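Local coordinates for protein thiazoline oxidase/subtilisin-like protease (Prochloron didemni, PDB 4H6X) that probably cleaves the C-terminal recognition signal from precursor peptides and joins the new end to the N terminus, forming macrocycles as a subtilisin-like transamidating protease, at residues Leu251-Glu256 with Arg327-Ile332; Ile35-Gly40 with His112-Ile117. All coordinates share one frame; numbering follows the deposited sequence.

Contact 1 (Leu251-Glu256 with Arg327-Ile332); sequences LAPGEE and RGFVNI
Leu251 N gives its hydrogen to Gly328 O in a short, nearly straight bond of 2.8 Å, the N-H...O angle being 168°. The carbonyl of the same leucine answers it: Leu251 O takes the N-H of Val330 at 3.0 Å, and the CA-H of Phe329 adds a longer contact to that oxygen. Both backbone polar groups of Leu251 are thus used by the segment Arg327-Ile332, which pairs with strand 249-253, one of the two outermost strands of the parallel sheet, through a single beta bridge, Leu251 with Phe329. Phe329 extends this pairing with its ring. With CG anti to the backbone N (chi1 -176°), the ring reaches along the strand until CE1 lies 3.8 Å from Pro253 CD, the proline and phenylalanine side chains crossing at about a right angle. Val330 CG1 rests over one ring face, offset toward the rim, while Ala252 and Val330 both turn a side chain onto Met280 of helix 273-293. An alanine in place of Phe329 would probably leave Pro253 CD without its aromatic partner and open a gap beside the strand. Two buried N-H...O bonds satisfy peptide groups at the sheet's margin, and the apolar contacts beside them join this edge of the subtilase core to the loop leading into helix 332-340.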
# COMPACT_ATOMS: atom_id res chain seq x y z
N LEU A 251 -6.74 -11.97 -1.30
CA LEU A 251 -6.22 -11.74 -2.64
C LEU A 251 -6.74 -10.43 -3.17
O LEU A 251 -7.91 -10.10 -2.98
CB LEU A 251 -6.67 -12.86 -3.58
CG LEU A 251 -5.75 -14.00 -4.00
CD1 LEU A 251 -6.28 -14.56 -5.33
CD2 LEU A 251 -4.31 -13.56 -4.18
N ALA A 252 -5.87 -9.68 -3.85
CA ALA A 252 -6.29 -8.45 -4.52
C ALA A 252 -5.50 -8.29 -5.84
O ALA A 252 -4.48 -8.96 -6.03
CB ALA A 252 -6.07 -7.26 -3.59
N PRO A 253 -5.98 -7.43 -6.76
CA PRO A 253 -5.19 -7.19 -7.98
C PRO A 253 -3.74 -6.83 -7.65
O PRO A 253 -3.48 -5.87 -6.91
CB PRO A 253 -5.89 -5.98 -8.62
CG PRO A 253 -7.29 -6.03 -8.10
CD PRO A 253 -7.17 -6.56 -6.70
N GLY A 254 -2.80 -7.62 -8.17
CA GLY A 254 -1.37 -7.37 -8.00
C GLY A 254 -0.59 -7.30 -9.31
O GLY A 254 0.62 -7.08 -9.30
N GLU A 255 -1.29 -7.49 -10.42
CA GLU A 255 -0.64 -7.50 -11.73
C GLU A 255 -0.95 -6.22 -12.51
O GLU A 255 -2.10 -5.82 -12.63
CB GLU A 255 -1.06 -8.74 -12.51
CG GLU A 255 -0.39 -8.90 -13.86
CD GLU A 255 -0.68 -10.24 -14.52
OE1 GLU A 255 -1.76 -10.81 -14.29
OE2 GLU A 255 0.19 -10.73 -15.28
N GLU A 256 0.10 -5.58 -13.03
CA GLU A 256 -0.08 -4.40 -13.89
C GLU A 256 -0.83 -3.28 -13.18
O GLU A 256 -1.79 -2.70 -13.71
CB GLU A 256 -0.75 -4.77 -15.22
CG GLU A 256 0.10 -5.64 -16.13
CD GLU A 256 1.19 -4.84 -16.81
OE1 GLU A 256 0.86 -3.78 -17.39
OE2 GLU A 256 2.37 -5.26 -16.76
N ARG A 327 -7.84 -16.54 1.84
CA ARG A 327 -9.25 -16.55 2.24
C ARG A 327 -10.19 -16.26 1.05
O ARG A 327 -11.41 -16.47 1.14
CB ARG A 327 -9.51 -15.58 3.39
CG ARG A 327 -10.79 -15.83 4.16
CD ARG A 327 -10.70 -17.06 5.06
NE ARG A 327 -10.07 -16.76 6.33
CZ ARG A 327 -10.70 -16.27 7.40
NH1 ARG A 327 -12.01 -16.03 7.38
NH2 ARG A 327 -10.01 -16.03 8.51
N GLY A 328 -9.61 -15.79 -0.06
CA GLY A 328 -10.38 -15.47 -1.26
C GLY A 328 -10.03 -14.10 -1.82
O GLY A 328 -9.14 -13.41 -1.31
N PHE A 329 -10.76 -13.70 -2.86
CA PHE A 329 -10.57 -12.40 -3.50
C PHE A 329 -11.40 -11.33 -2.80
O PHE A 329 -12.53 -11.60 -2.38
CB PHE A 329 -10.94 -12.49 -4.99
CG PHE A 329 -10.69 -11.22 -5.76
CD1 PHE A 329 -9.42 -10.92 -6.24
CD2 PHE A 329 -11.72 -10.33 -6.01
CE1 PHE A 329 -9.19 -9.75 -6.96
CE2 PHE A 329 -11.50 -9.16 -6.72
CZ PHE A 329 -10.23 -8.87 -7.20
N VAL A 330 -10.85 -10.12 -2.68
CA VAL A 330 -11.52 -9.00 -2.00
C VAL A 330 -12.96 -8.83 -2.49
O VAL A 330 -13.23 -8.86 -3.70
CB VAL A 330 -10.71 -7.68 -2.15
CG1 VAL A 330 -10.52 -7.29 -3.61
CG2 VAL A 330 -11.36 -6.53 -1.37
N ASN A 331 -13.87 -8.65 -1.53
CA ASN A 331 -15.30 -8.53 -1.81
C ASN A 331 -15.84 -7.31 -1.10
O ASN A 331 -16.47 -7.41 -0.04
CB ASN A 331 -16.03 -9.82 -1.35
CG ASN A 331 -17.53 -9.80 -1.62
OD1 ASN A 331 -18.05 -8.90 -2.27
ND2 ASN A 331 -18.24 -10.79 -1.07
N ILE A 332 -15.60 -6.14 -1.68
CA ILE A 332 -16.11 -4.88 -1.15
C ILE A 332 -17.62 -4.92 -0.86
O ILE A 332 -18.05 -4.54 0.23
CB ILE A 332 -15.73 -3.68 -2.04
CG1 ILE A 332 -14.23 -3.35 -1.92
CG2 ILE A 332 -16.54 -2.45 -1.67
CD1 ILE A 332 -13.77 -2.23 -2.85

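Contact 2 (Ile35-Gly40 with His112-Ile117); sequences IVIIDG and HVTSTI
Ile37 carries CG1 beside its backbone N and anti to the carbonyl carbon (chi1 -61°), and an extended second torsion sends CD1 out from the strand toward the helix. Ile117 has the same two-step shape, which lets the isoleucines meet tip to tip, Ile37 CD1 lying 3.9 Å from Ile117 CD1. Ile37 CD1 also lies 3.6 Å from Thr114 OG1, an apolar approach to a hydroxyl hydrogen-bonded to Ala110 O in the preceding helical turn, with Asn136 OD1 a further polar neighbour. The other branch, Ile37 CG2, faces Val113 CG1 at 4.2 Å. Further back on the strand, Ile35 CD1 leans on the branch methyl of Ile117, with 3.7 Å to CG2, so that Ile117 engages one isoleucine through its tip and the other through its side.

Asp39 follows two residues after Ile37, with its side chain on the same side. Its OD2 stands 4.0 Å from Val113 CB, a van der Waals neighbour, while the same oxygen is hydrogen-bonded to His109 ND1. Gly40 N donates to Asp39 OD1 at 2.6 Å from the anti side, 28° out of the carboxylate plane, a second hold that limits rotation of the carboxylate. With Ser274, Asp39 and His109 show the geometry of a charge relay, consistent with the catalytic triad of a subtilase.

No hydrogen bond links the two segments; Ile35 and Ile37 meet the helix by apolar contact, and Asp39 touches Val113 only by van der Waals approach, the segment axes running nearly antiparallel at 161°. Strand 34-39 lies inside the parallel sheet between strands 133-138 and 170-173. Helix 154-165 packs against its other face through Val36 and Ile38, and helix 273-293 flanks Ile35 and Ile117.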
# COMPACT_ATOMS: atom_id res chain seq x y z
N ILE A 35 -2.59 6.67 7.59
CA ILE A 35 -1.88 5.49 7.11
C ILE A 35 -0.39 5.80 7.23
O ILE A 35 0.07 6.81 6.71
CB ILE A 35 -2.21 5.18 5.62
CG1 ILE A 35 -3.73 4.97 5.42
CG2 ILE A 35 -1.40 3.98 5.12
CD1 ILE A 35 -4.22 5.43 4.05
N VAL A 36 0.35 4.94 7.93
CA VAL A 36 1.80 5.09 8.01
C VAL A 36 2.42 4.03 7.11
O VAL A 36 2.16 2.84 7.28
CB VAL A 36 2.35 4.99 9.45
CG1 VAL A 36 3.87 5.14 9.46
CG2 VAL A 36 1.72 6.07 10.34
N ILE A 37 3.26 4.48 6.19
CA ILE A 37 3.87 3.61 5.21
C ILE A 37 5.34 3.41 5.55
O ILE A 37 6.15 4.35 5.48
CB ILE A 37 3.72 4.18 3.78
CG1 ILE A 37 2.23 4.32 3.42
CG2 ILE A 37 4.44 3.32 2.75
CD1 ILE A 37 1.99 5.04 2.09
N ILE A 38 5.66 2.18 5.93
CA ILE A 38 7.02 1.77 6.23
C ILE A 38 7.62 1.19 4.96
O ILE A 38 7.33 0.04 4.57
CB ILE A 38 7.07 0.79 7.44
CG1 ILE A 38 6.46 1.47 8.68
CG2 ILE A 38 8.50 0.30 7.67
CD1 ILE A 38 6.32 0.55 9.90
N ASP A 39 8.45 2.00 4.29
CA ASP A 39 8.96 1.63 2.97
C ASP A 39 10.15 2.56 2.70
O ASP A 39 10.74 3.08 3.65
CB ASP A 39 7.85 1.82 1.92
CG ASP A 39 8.10 1.05 0.61
OD1 ASP A 39 9.27 0.78 0.24
OD2 ASP A 39 7.10 0.74 -0.08
N GLY A 40 10.50 2.76 1.44
CA GLY A 40 11.56 3.72 1.07
C GLY A 40 11.11 5.17 1.11
O GLY A 40 10.07 5.51 1.69
N HIS A 112 5.66 4.20 -5.83
CA HIS A 112 4.58 3.44 -6.43
C HIS A 112 3.49 3.16 -5.39
O HIS A 112 2.32 3.49 -5.61
CB HIS A 112 5.13 2.13 -6.99
CG HIS A 112 4.30 1.56 -8.10
ND1 HIS A 112 3.18 0.80 -7.88
CD2 HIS A 112 4.43 1.67 -9.45
CE1 HIS A 112 2.65 0.44 -9.04
NE2 HIS A 112 3.39 0.96 -10.01
N VAL A 113 3.89 2.53 -4.29
CA VAL A 113 2.96 2.17 -3.20
C VAL A 113 2.21 3.39 -2.69
O VAL A 113 1.00 3.36 -2.58
CB VAL A 113 3.72 1.44 -2.06
CG1 VAL A 113 2.95 1.48 -0.74
CG2 VAL A 113 3.99 0.01 -2.47
N THR A 114 2.92 4.49 -2.44
CA THR A 114 2.29 5.69 -1.88
C THR A 114 1.28 6.30 -2.86
O THR A 114 0.18 6.69 -2.46
CB THR A 114 3.35 6.72 -1.45
OG1 THR A 114 4.26 6.10 -0.53
CG2 THR A 114 2.70 7.91 -0.78
N SER A 115 1.64 6.35 -4.14
CA SER A 115 0.73 6.85 -5.18
C SER A 115 -0.52 5.97 -5.32
O SER A 115 -1.63 6.48 -5.56
CB SER A 115 1.46 7.01 -6.53
OG SER A 115 1.76 5.74 -7.12
N THR A 116 -0.35 4.66 -5.18
CA THR A 116 -1.49 3.71 -5.23
C THR A 116 -2.51 3.99 -4.13
O THR A 116 -3.72 3.82 -4.31
CB THR A 116 -0.99 2.25 -5.16
OG1 THR A 116 -0.26 1.96 -6.36
CG2 THR A 116 -2.16 1.26 -5.04
N ILE A 117 -2.00 4.39 -2.97
CA ILE A 117 -2.84 4.65 -1.83
C ILE A 117 -3.45 6.04 -1.90
O ILE A 117 -4.65 6.22 -1.65
CB ILE A 117 -2.06 4.42 -0.50
CG1 ILE A 117 -1.72 2.93 -0.35
CG2 ILE A 117 -2.87 4.93 0.68
CD1 ILE A 117 -0.68 2.60 0.72

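From the N terminus, contact 2 comes first: strand 34-39 starts it, and helix 101-118 closes a loop that includes strand 53-56 and helices 70-82 and 87-96. The chain then builds further sheet strands before contact 1 opens on strand 249-253. That second loop runs through helices 273-293 and 300-309 and closes just before helix 332-340. The loops are in series, neither nesting nor crossing. Contact 2 fastens a helix onto an inner strand, whereas contact 1 extends an outermost one. Their centres are about 18 Å apart without touching; the shared sheet relates them, and helix 273-293 packs against residues of both.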